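Local coordinates for type IV pilus secretin PilQ family protein (Vibrio cholerae, PDB 6W6M), which probably forms, as a ring of fourteen subunits, the outer-membrane channel through which the type IV competence pilus passes, at residues A269-E274 with N278-R283; D502-G507 with S558-F563. All blocks are in the same frame, centred on the assembly; numbering follows the deposited sequence.

Interaction 1 (A269-E274 with N278-R283); sequences AMIGGE and NMLSER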
loop_
_atom_site.group_PDB
_atom_site.type_symbol
_atom_site.label_atom_id
_atom_site.label_comp_id
_atom_site.label_asym_id
_atom_site.label_seq_id
_atom_site.Cartn_x
_atom_site.Cartn_y
_atom_site.Cartn_z
ATOM N N ALA A 269 -34.564 -22.703 16.313
ATOM C CA ALA A 269 -33.979 -22.438 15.003
ATOM C C ALA A 269 -34.697 -23.219 13.911
ATOM O O ALA A 269 -34.694 -22.812 12.745
ATOM C CB ALA A 269 -32.491 -22.766 15.007
ATOM N N MET A 270 -35.297 -24.351 14.261
ATOM C CA MET A 270 -36.039 -25.104 13.257
ATOM C C MET A 270 -37.439 -24.546 13.024
ATOM O O MET A 270 -37.876 -24.455 11.873
ATOM C CB MET A 270 -36.128 -26.572 13.661
ATOM C CG MET A 270 -37.106 -27.366 12.839
ATOM S SD MET A 270 -37.128 -29.096 13.302
ATOM C CE MET A 270 -36.929 -28.966 15.073
ATOM N N ILE A 271 -38.143 -24.142 14.083
ATOM C CA ILE A 271 -39.525 -23.693 13.925
ATOM C C ILE A 271 -39.569 -22.298 13.317
ATOM O O ILE A 271 -40.355 -22.027 12.406
ATOM C CB ILE A 271 -40.264 -23.744 15.270
ATOM C CG1 ILE A 271 -40.660 -25.177 15.607
ATOM C CG2 ILE A 271 -41.474 -22.858 15.239
ATOM C CD1 ILE A 271 -41.507 -25.827 14.563
ATOM N N GLY A 272 -38.731 -21.395 13.803
ATOM C CA GLY A 272 -38.648 -20.077 13.207
ATOM C C GLY A 272 -37.514 -19.994 12.210
ATOM O O GLY A 272 -37.462 -20.774 11.257
ATOM N N GLY A 273 -36.598 -19.056 12.415
ATOM C CA GLY A 273 -35.378 -19.043 11.633
ATOM C C GLY A 273 -35.233 -17.892 10.663
ATOM O O GLY A 273 -35.845 -16.834 10.838
ATOM N N GLU A 274 -34.420 -18.098 9.630
ATOM C CA GLU A 274 -34.107 -17.033 8.689
ATOM C C GLU A 274 -35.287 -16.756 7.765
ATOM O O GLU A 274 -35.810 -17.661 7.109
ATOM C CB GLU A 274 -32.878 -17.403 7.859
ATOM C CG GLU A 274 -31.653 -17.769 8.676
ATOM C CD GLU A 274 -30.432 -18.008 7.807
ATOM O OE1 GLU A 274 -30.537 -17.830 6.574
ATOM O OE2 GLU A 274 -29.367 -18.371 8.353
ATOM N N ASN A 278 -39.646 -19.284 5.329
ATOM C CA ASN A 278 -39.387 -20.571 5.961
ATOM C C ASN A 278 -40.195 -20.723 7.243
ATOM O O ASN A 278 -40.728 -21.803 7.525
ATOM C CB ASN A 278 -37.895 -20.725 6.242
ATOM C CG ASN A 278 -37.476 -22.173 6.397
ATOM O OD1 ASN A 278 -38.241 -23.007 6.881
ATOM N ND2 ASN A 278 -36.255 -22.480 5.978
ATOM N N MET A 279 -40.304 -19.650 8.022
ATOM C CA MET A 279 -40.947 -19.707 9.326
ATOM C C MET A 279 -42.342 -20.297 9.230
ATOM O O MET A 279 -43.065 -20.061 8.260
ATOM C CB MET A 279 -41.009 -18.308 9.937
ATOM C CG MET A 279 -41.599 -18.275 11.331
ATOM S SD MET A 279 -41.568 -16.642 12.099
ATOM C CE MET A 279 -39.856 -16.525 12.614
ATOM N N LEU A 280 -42.700 -21.092 10.228
ATOM C CA LEU A 280 -44.062 -21.576 10.362
ATOM C C LEU A 280 -44.876 -20.577 11.175
ATOM O O LEU A 280 -45.554 -20.954 12.132
ATOM C CB LEU A 280 -44.075 -22.954 11.026
ATOM C CG LEU A 280 -43.687 -24.193 10.211
ATOM C CD1 LEU A 280 -42.283 -24.113 9.630
ATOM C CD2 LEU A 280 -43.836 -25.442 11.061
ATOM N N SER A 281 -44.824 -19.304 10.793
ATOM C CA SER A 281 -45.496 -18.247 11.537
ATOM C C SER A 281 -45.949 -17.177 10.549
ATOM O O SER A 281 -45.548 -17.176 9.384
ATOM C CB SER A 281 -44.578 -17.652 12.615
ATOM O OG SER A 281 -44.105 -18.641 13.517
ATOM N N GLU A 282 -46.799 -16.266 11.031
ATOM C CA GLU A 282 -47.377 -15.222 10.191
ATOM C C GLU A 282 -46.988 -13.816 10.630
ATOM O O GLU A 282 -46.352 -13.084 9.868
ATOM C CB GLU A 282 -48.909 -15.386 10.154
ATOM C CG GLU A 282 -49.458 -16.661 9.495
ATOM C CD GLU A 282 -49.021 -16.831 8.057
ATOM O OE1 GLU A 282 -48.985 -15.822 7.324
ATOM O OE2 GLU A 282 -48.705 -17.972 7.662
ATOM N N ARG A 283 -47.364 -13.446 11.858
ATOM C CA ARG A 283 -46.879 -12.178 12.469
ATOM C C ARG A 283 -46.656 -12.383 13.973
ATOM O O ARG A 283 -46.870 -11.422 14.736
ATOM C CB ARG A 283 -47.874 -11.043 12.209
#
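Met279 lies across the backbone of Gly272, the first residue to leave helical geometry at the end of helix 264-271, and its side chain can be followed along that turn. CB stands back, 4.4 Å from Gly272 CA. With CG anti to the backbone N (chi1 -177°), the next carbon comes in over the glycine: CG is 3.9 Å from Gly272 CA and 4.1 Å from Ile271 O. SD then runs on a little farther off, and a bend about the last torsion (chi3 -78°) brings the methyl back, so that CE sits 3.8 Å from the same Gly272 CA and 4.1 Å from Gly273 N. CG and CE thus both rest on one alpha carbon that carries no side chain. Gly273 continues the reversal at positive phi, a conformation readily taken up by glycine.

In the chain order, strand 253-258 and helix 264-271 are followed by strands 285-289 and 294-299 and helix 303-314, the beta-alpha-beta-beta-alpha order of the ring-forming N domains of secretins. The contact joins the C-terminal end of the first helix to the loop entering the second strand. A single, weak but nearly straight hydrogen bond crosses it, from Leu280 N to Ile271 O (3.3 Å, 177° at the hydrogen). Leu280 is also the centre of an inverse gamma turn, closed by a weak bond from Ser281 N to Met279 O. Beside the bond to Ile271 O, Leu280 CD2 approaches Ile271 CD1 at 4.2 Å; Ile271 in turn packs on Ile311 of helix 303-314, while Leu280 touches Leu296 of a neighbouring subunit. Where the two segments come close to joining, Asn278 CB lies 3.8 Å from Glu274 O, and the same asparagine packs on Ser287 of that neighbouring subunit.

Interaction 2 (D502-G507 with S558-F563); sequences DTQRIG and SELLIF
Ile506 and Ile562 meet between the two layers of the secretin barrel wall: strand 496-513 belongs to the four-stranded sheet that, as in other secretins, would form the inner gate, and strand 549-568 to the outer wall. The backbones stay well apart, their short segments 37° from parallel, and no hydrogen bond spans them; side chains do all the touching. With Ile506 CG1 turned anti to the backbone N (chi1 -174°), CG2 falls between N and the carbonyl carbon, and it is this methyl that meets Ile562 CD1, at 3.5 Å. Ile562 swings CG1 beside its own N and stretches beyond it (chi2 169°), so CD1 reaches across and the two side chains slide past each other in opposite directions. Leu520 of strand 518-534 packs on both isoleucines.

Two residues earlier on each strand, Gln504 extends toward Leu560 from the opposite direction and lays its amide against the leucine's methyls. Gln504 OE1 accepts a weak hydrogen bond from Gln484 NE2, and Gln504 NE2 donates a hydrogen bond to Gln438 OE1 of a neighbouring subunit, whose strand continues the sheet. Gln504 NE2 sits 4.1 Å from both Leu560 CD1 and CD2, with OE1 3.9 Å from CD1.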
loop_
_atom_site.group_PDB
_atom_site.type_symbol
_atom_site.label_atom_id
_atom_site.label_comp_id
_atom_site.label_asym_id
_atom_site.label_seq_id
_atom_site.Cartn_x
_atom_site.Cartn_y
_atom_site.Cartn_z
ATOM N N ASP A 502 5.118 -39.708 9.241
ATOM C CA ASP A 502 4.775 -40.975 8.601
ATOM C C ASP A 502 3.328 -41.340 8.905
ATOM O O ASP A 502 2.944 -41.402 10.072
ATOM C CB ASP A 502 5.688 -42.091 9.091
ATOM C CG ASP A 502 7.089 -41.959 8.574
ATOM O OD1 ASP A 502 7.313 -41.188 7.623
ATOM O OD2 ASP A 502 7.982 -42.632 9.117
ATOM N N THR A 503 2.542 -41.633 7.868
ATOM C CA THR A 503 1.092 -41.711 7.992
ATOM C C THR A 503 0.526 -43.043 7.512
ATOM O O THR A 503 1.133 -43.742 6.706
ATOM C CB THR A 503 0.402 -40.563 7.210
ATOM O OG1 THR A 503 0.755 -40.623 5.825
ATOM C CG2 THR A 503 0.814 -39.217 7.756
ATOM N N GLN A 504 -0.649 -43.385 8.045
ATOM C CA GLN A 504 -1.560 -44.403 7.523
ATOM C C GLN A 504 -2.970 -43.888 7.722
ATOM O O GLN A 504 -3.323 -43.509 8.835
ATOM C CB GLN A 504 -1.425 -45.738 8.240
ATOM C CG GLN A 504 -0.141 -46.434 8.028
ATOM C CD GLN A 504 -0.055 -47.705 8.823
ATOM O OE1 GLN A 504 -0.711 -47.850 9.841
ATOM N NE2 GLN A 504 0.754 -48.636 8.359
ATOM N N ARG A 505 -3.775 -43.868 6.669
ATOM C CA ARG A 505 -5.079 -43.234 6.740
ATOM C C ARG A 505 -6.094 -44.012 5.927
ATOM O O ARG A 505 -5.785 -44.569 4.880
ATOM C CB ARG A 505 -5.026 -41.790 6.237
ATOM C CG ARG A 505 -4.352 -40.858 7.182
ATOM C CD ARG A 505 -4.058 -39.517 6.576
ATOM N NE ARG A 505 -3.283 -38.713 7.514
ATOM C CZ ARG A 505 -2.721 -37.544 7.231
ATOM N NH1 ARG A 505 -2.839 -37.022 6.023
ATOM N NH2 ARG A 505 -2.030 -36.903 8.158
ATOM N N ILE A 506 -7.328 -44.021 6.416
ATOM C CA ILE A 506 -8.440 -44.576 5.663
ATOM C C ILE A 506 -9.696 -43.801 6.026
ATOM O O ILE A 506 -9.951 -43.505 7.196
ATOM C CB ILE A 506 -8.582 -46.097 5.906
ATOM C CG1 ILE A 506 -9.652 -46.685 5.000
ATOM C CG2 ILE A 506 -8.881 -46.413 7.346
ATOM C CD1 ILE A 506 -9.632 -48.153 4.957
ATOM N N GLY A 507 -10.458 -43.447 5.003
ATOM C CA GLY A 507 -11.708 -42.739 5.166
ATOM C C GLY A 507 -12.787 -43.281 4.257
ATOM O O GLY A 507 -12.564 -43.422 3.059
ATOM N N SER A 558 5.047 -57.764 4.553
ATOM C CA SER A 558 4.328 -56.882 5.463
ATOM C C SER A 558 2.834 -56.951 5.197
ATOM O O SER A 558 2.402 -57.158 4.061
ATOM C CB SER A 558 4.813 -55.441 5.324
ATOM O OG SER A 558 4.083 -54.589 6.173
ATOM N N GLU A 559 2.043 -56.752 6.249
ATOM C CA GLU A 559 0.596 -56.825 6.103
ATOM C C GLU A 559 -0.104 -55.939 7.122
ATOM O O GLU A 559 0.249 -55.949 8.301
ATOM C CB GLU A 559 0.120 -58.261 6.254
ATOM C CG GLU A 559 -1.342 -58.442 6.049
ATOM C CD GLU A 559 -1.736 -59.884 6.165
ATOM O OE1 GLU A 559 -0.842 -60.709 6.444
ATOM O OE2 GLU A 559 -2.930 -60.199 5.982
ATOM N N LEU A 560 -1.076 -55.163 6.642
ATOM C CA LEU A 560 -1.852 -54.239 7.507
ATOM C C LEU A 560 -3.345 -54.468 7.263
ATOM O O LEU A 560 -3.730 -54.667 6.099
ATOM C CB LEU A 560 -1.455 -52.799 7.173
ATOM C CG LEU A 560 -2.499 -51.736 7.512
ATOM C CD1 LEU A 560 -2.341 -51.262 8.946
ATOM C CD2 LEU A 560 -2.409 -50.562 6.552
ATOM N N LEU A 561 -4.137 -54.463 8.335
ATOM C CA LEU A 561 -5.583 -54.649 8.258
ATOM C C LEU A 561 -6.300 -53.705 9.210
ATOM O O LEU A 561 -5.796 -53.401 10.295
ATOM C CB LEU A 561 -5.989 -56.085 8.591
ATOM C CG LEU A 561 -5.530 -57.196 7.651
ATOM C CD1 LEU A 561 -5.896 -58.530 8.217
ATOM C CD2 LEU A 561 -6.151 -57.035 6.290
ATOM N N ILE A 562 -7.494 -53.256 8.813
ATOM C CA ILE A 562 -8.318 -52.388 9.654
ATOM C C ILE A 562 -9.722 -52.969 9.775
ATOM O O ILE A 562 -10.371 -53.243 8.765
ATOM C CB ILE A 562 -8.367 -50.953 9.099
ATOM C CG1 ILE A 562 -6.982 -50.312 9.180
ATOM C CG2 ILE A 562 -9.359 -50.125 9.871
ATOM C CD1 ILE A 562 -6.846 -49.028 8.443
ATOM N N PHE A 563 -10.188 -53.161 11.010
ATOM C CA PHE A 563 -11.513 -53.684 11.323
ATOM C C PHE A 563 -12.346 -52.635 12.047
ATOM O O PHE A 563 -11.813 -51.733 12.690
ATOM C CB PHE A 563 -11.457 -54.920 12.229
ATOM C CG PHE A 563 -10.641 -56.043 11.699
ATOM C CD1 PHE A 563 -9.287 -56.104 11.940
ATOM C CD2 PHE A 563 -11.229 -57.066 10.997
ATOM C CE1 PHE A 563 -8.536 -57.145 11.466
ATOM C CE2 PHE A 563 -10.478 -58.108 10.520
ATOM C CZ PHE A 563 -9.130 -58.145 10.758
#

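Starting from the N terminus, the chain first meets interaction 1, which closes a tight loop: only three residues separate its segments, and they join the end of helix 264-271 to the approach to strand 285-289 within one small domain. The chain then runs through the long strand 320-347 and most of the barrel before interaction 2 opens. Fifty residues, strand 518-534 among them, lie between its segments, and the contact ties strand 496-513 to the C-terminal strand 549-568. The two are in series, neither nested nor crossed. Their centres lie 47 Å apart and their nearest atoms about 30 Å, without touching, yet both also reach a neighbouring subunit, one in the small domain and the other in the barrel.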